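Local coordinates for protein VMB-1 (Vibrio alginolyticus, PDB 6JV4) that probably hydrolyses beta-lactams to substituted beta-amino acids as a subclass B1 metallo-beta-lactamase that carries two zinc ions, and so confers antibiotic resistance, at residues A[102-105]-A[106-109]; A[181-184]-A[185-188]. One frame throughout, in Å; residues are numbered along the deposited sequence.

Contact 1: residues A[102-105]-A[106-109]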
# COMPACT_ATOMS: atom_id res chain seq x y z
N TYR A 102 7.69 6.15 7.06
CA TYR A 102 8.27 4.85 7.42
C TYR A 102 8.40 3.99 6.17
O TYR A 102 7.49 3.98 5.36
CB TYR A 102 7.36 4.10 8.37
CG TYR A 102 7.38 4.63 9.78
CD1 TYR A 102 8.22 4.07 10.73
CD2 TYR A 102 6.67 5.75 10.12
CE1 TYR A 102 8.29 4.58 12.02
CE2 TYR A 102 6.71 6.27 11.40
CZ TYR A 102 7.51 5.67 12.35
OH TYR A 102 7.51 6.19 13.61
N ALA A 103 9.55 3.34 6.03
CA ALA A 103 9.81 2.40 4.93
C ALA A 103 10.75 1.35 5.46
O ALA A 103 11.58 1.69 6.35
CB ALA A 103 10.38 3.09 3.71
N THR A 104 10.72 0.15 4.90
CA THR A 104 11.70 -0.86 5.29
C THR A 104 13.08 -0.49 4.74
O THR A 104 13.23 0.34 3.81
CB THR A 104 11.35 -2.28 4.86
OG1 THR A 104 11.57 -2.34 3.44
CG2 THR A 104 9.95 -2.70 5.22
N SER A 105 14.09 -1.14 5.32
CA SER A 105 15.49 -1.07 4.85
C SER A 105 15.58 -1.43 3.37
O SER A 105 16.43 -0.86 2.64
CB SER A 105 16.39 -1.95 5.71
OG SER A 105 15.97 -3.30 5.72
N LEU A 106 14.81 -2.41 2.92
CA LEU A 106 14.82 -2.79 1.50
C LEU A 106 14.18 -1.69 0.66
O LEU A 106 14.69 -1.40 -0.46
CB LEU A 106 14.07 -4.11 1.27
CG LEU A 106 14.70 -5.40 1.79
CD1 LEU A 106 13.77 -6.58 1.53
CD2 LEU A 106 16.07 -5.61 1.12
N THR A 107 13.06 -1.12 1.09
CA THR A 107 12.45 -0.04 0.31
C THR A 107 13.48 1.11 0.18
O THR A 107 13.63 1.71 -0.91
CB THR A 107 11.11 0.39 0.91
OG1 THR A 107 10.21 -0.72 0.83
CG2 THR A 107 10.57 1.62 0.21
N ASN A 108 14.12 1.50 1.29
CA ASN A 108 15.03 2.66 1.28
C ASN A 108 16.25 2.34 0.41
O ASN A 108 16.70 3.24 -0.33
CB ASN A 108 15.43 3.10 2.68
CG ASN A 108 14.31 3.89 3.34
OD1 ASN A 108 13.54 4.61 2.68
ND2 ASN A 108 14.24 3.76 4.66
N LYS A 109 16.71 1.09 0.40
CA LYS A 109 17.77 0.64 -0.55
C LYS A 109 17.34 1.01 -1.97
O LYS A 109 18.18 1.56 -2.75
CB LYS A 109 18.08 -0.85 -0.43
CG LYS A 109 19.03 -1.36 -1.51
CD LYS A 109 19.29 -2.81 -1.42
CE LYS A 109 18.15 -3.68 -1.92
NZ LYS A 109 18.49 -5.12 -1.80
O HOH W 1 8.54 -0.18 3.00

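Contact 2: residues A[181-184]-A[185-188]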
# COMPACT_ATOMS: atom_id res chain seq x y z
N ILE A 181 8.79 -13.18 -9.89
CA ILE A 181 7.62 -14.04 -10.19
C ILE A 181 7.77 -15.40 -9.49
O ILE A 181 6.72 -15.93 -9.03
CB ILE A 181 7.35 -14.13 -11.70
CG1 ILE A 181 6.86 -12.77 -12.20
CG2 ILE A 181 6.34 -15.21 -12.01
CD1 ILE A 181 6.85 -12.61 -13.72
N SER A 182 9.00 -15.97 -9.46
CA SER A 182 9.27 -17.28 -8.82
C SER A 182 8.95 -17.24 -7.34
O SER A 182 8.44 -18.23 -6.85
CB SER A 182 10.72 -17.71 -9.01
OG SER A 182 10.84 -18.03 -10.38
N GLU A 183 9.25 -16.15 -6.65
CA GLU A 183 9.09 -16.06 -5.18
C GLU A 183 7.64 -15.71 -4.85
O GLU A 183 7.17 -16.09 -3.75
CB GLU A 183 10.06 -15.06 -4.55
CG GLU A 183 10.18 -15.19 -3.05
CD GLU A 183 10.76 -16.51 -2.53
OE1 GLU A 183 11.31 -17.31 -3.34
OE2 GLU A 183 10.50 -16.82 -1.35
N TRP A 184 6.93 -15.00 -5.73
CA TRP A 184 5.64 -14.38 -5.36
C TRP A 184 4.66 -15.40 -4.75
O TRP A 184 4.00 -15.12 -3.76
CB TRP A 184 5.04 -13.69 -6.57
CG TRP A 184 4.06 -12.58 -6.31
CD1 TRP A 184 3.21 -12.38 -5.24
CD2 TRP A 184 3.77 -11.53 -7.23
NE1 TRP A 184 2.42 -11.29 -5.44
CE2 TRP A 184 2.75 -10.74 -6.65
CE3 TRP A 184 4.29 -11.16 -8.49
CZ2 TRP A 184 2.20 -9.63 -7.28
CZ3 TRP A 184 3.82 -10.01 -9.05
CH2 TRP A 184 2.78 -9.28 -8.49
N PRO A 185 4.48 -16.61 -5.31
CA PRO A 185 3.50 -17.53 -4.71
C PRO A 185 3.88 -17.98 -3.30
O PRO A 185 2.99 -18.18 -2.48
CB PRO A 185 3.50 -18.70 -5.69
CG PRO A 185 4.09 -18.16 -6.97
CD PRO A 185 5.07 -17.10 -6.57
N ASN A 186 5.17 -18.16 -3.02
CA ASN A 186 5.63 -18.54 -1.67
C ASN A 186 5.39 -17.36 -0.71
O ASN A 186 4.87 -17.54 0.39
CB ASN A 186 7.12 -18.93 -1.65
CG ASN A 186 7.54 -19.49 -0.31
OD1 ASN A 186 6.93 -20.43 0.21
ND2 ASN A 186 8.57 -18.92 0.28
N SER A 187 5.76 -16.17 -1.12
CA SER A 187 5.48 -14.97 -0.28
C SER A 187 3.99 -14.87 -0.01
O SER A 187 3.59 -14.55 1.10
CB SER A 187 5.99 -13.75 -1.01
OG SER A 187 7.39 -13.89 -1.22
N MET A 188 3.17 -15.08 -1.04
CA MET A 188 1.70 -15.02 -0.89
C MET A 188 1.19 -16.08 0.11
O MET A 188 0.24 -15.76 0.89
CB MET A 188 0.98 -15.16 -2.23
CG MET A 188 -0.52 -14.83 -2.11
SD MET A 188 -0.85 -13.13 -1.50
CE MET A 188 -0.24 -12.18 -2.88
O HOH W 2 9.06 -15.45 0.39

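Contact 1: residues A[102-105]-A[106-109]
The amide of Asn108 lies with one face against the end of the preceding strand. Thr104 O sits over that face, 3.7 Å from Asn108 CG, and the methyl of Ala103 approaches from the same side but obliquely, CB to OD1 3.7 Å. Asparagine suits this buried place because its short amide can offer two N-H groups, to Glu122 OE1 and Ser119 OG, while its face lies against Thr104 O; these bonds of ND2 hold the rotation of the amide. Alanine is small enough to pack beside it. On its other contact, Ala103 CB meets the methyl Thr107 CG2 at 3.8 Å.

Thr104 is the N-cap of the helix. With chi1 at 73° its hydroxyl is folded back over the first turn, where OG1 takes the N-H of Thr107 at 3.0 Å in a nearly straight bond (168°). A water stands where a capping box would have a direct bond: it accepts from Thr104 N at 2.9 Å and donates to Thr107 OG1 at 2.8 Å. Thr107 OG1 is also hydrogen-bonded to Asp147, so a buried threonine hydroxyl is well satisfied. Thr104 O receives Asn108 N at 2.9 Å and Ser105 O receives Lys109 N, beginning the regular helical ladder. Exposed Lys109 carries its amine outward to a salt bridge with Glu146.

This turn joins strand 100-104 to helix 105-113 within a beta-alpha-beta unit completed by strand 121-123, to which the backbones of Ala103 and Ser105 are bonded; the side chain of Thr107 comes to about 5 Å from that of His82, a zinc ligand.

Contact 2: residues A[181-184]-A[185-188]
Met188 CE meets the indole of Trp184 at its edge, near the ring plane and 3.8 Å from NE1, one turn along the helix. Bends at chi2 and chi3 curl the flexible thioether round to that spot. Next to this pair, Glu183 and Asn186 run side by side: ND2 donates to OE2 at 3.3 Å, a long but straight bond (166°) that reaches OE2 from above the carboxylate plane, with the two flat groups 82° apart. Water 2 donates both to Glu183 OE2 at 2.6 Å and to Ser187 OG, tying the acid to the serine, whose hydroxyl is also bonded to Ala142 O.

Behind these side chains stands the first helical turn, where Ser187 N binds Glu183 O at 3.0 Å and Met188 N binds Trp184 O at 2.8 Å. Proline suits position 185, since so early in a helix its missing N-H costs little; Pro185 CD rests 3.2 Å from Ile181 O.

Phe164 stacks its ring on the indole and takes the NE1 hydrogen with its backbone O; the indole also lies close to the zinc ligand His144. Helix 184-194 is flanked by helix 212-226, which Trp184 and Met188 touch at Thr217 and Pro185 at Leu222.

Both contacts are partly buried first turns of helices, each with exposed polar residues on one side and an inner side near the zinc centre. The centre of contact 1 is about 14 Å from the centre of the chain, that of contact 2 about 18 Å. Contact 1 couples a sheet strand to its helix; contact 2 starts a helix from a loop and meets another helix instead. Their chemistry follows: a threonine hydroxyl and buried amide in contact 1, an indole with a thioether in contact 2, backed by a carboxylate-amide pair outside. Their nearest atoms are about 10 Å apart, yet Thr107 and Trp184 approach His82 and His144, ligands of the same zinc ion.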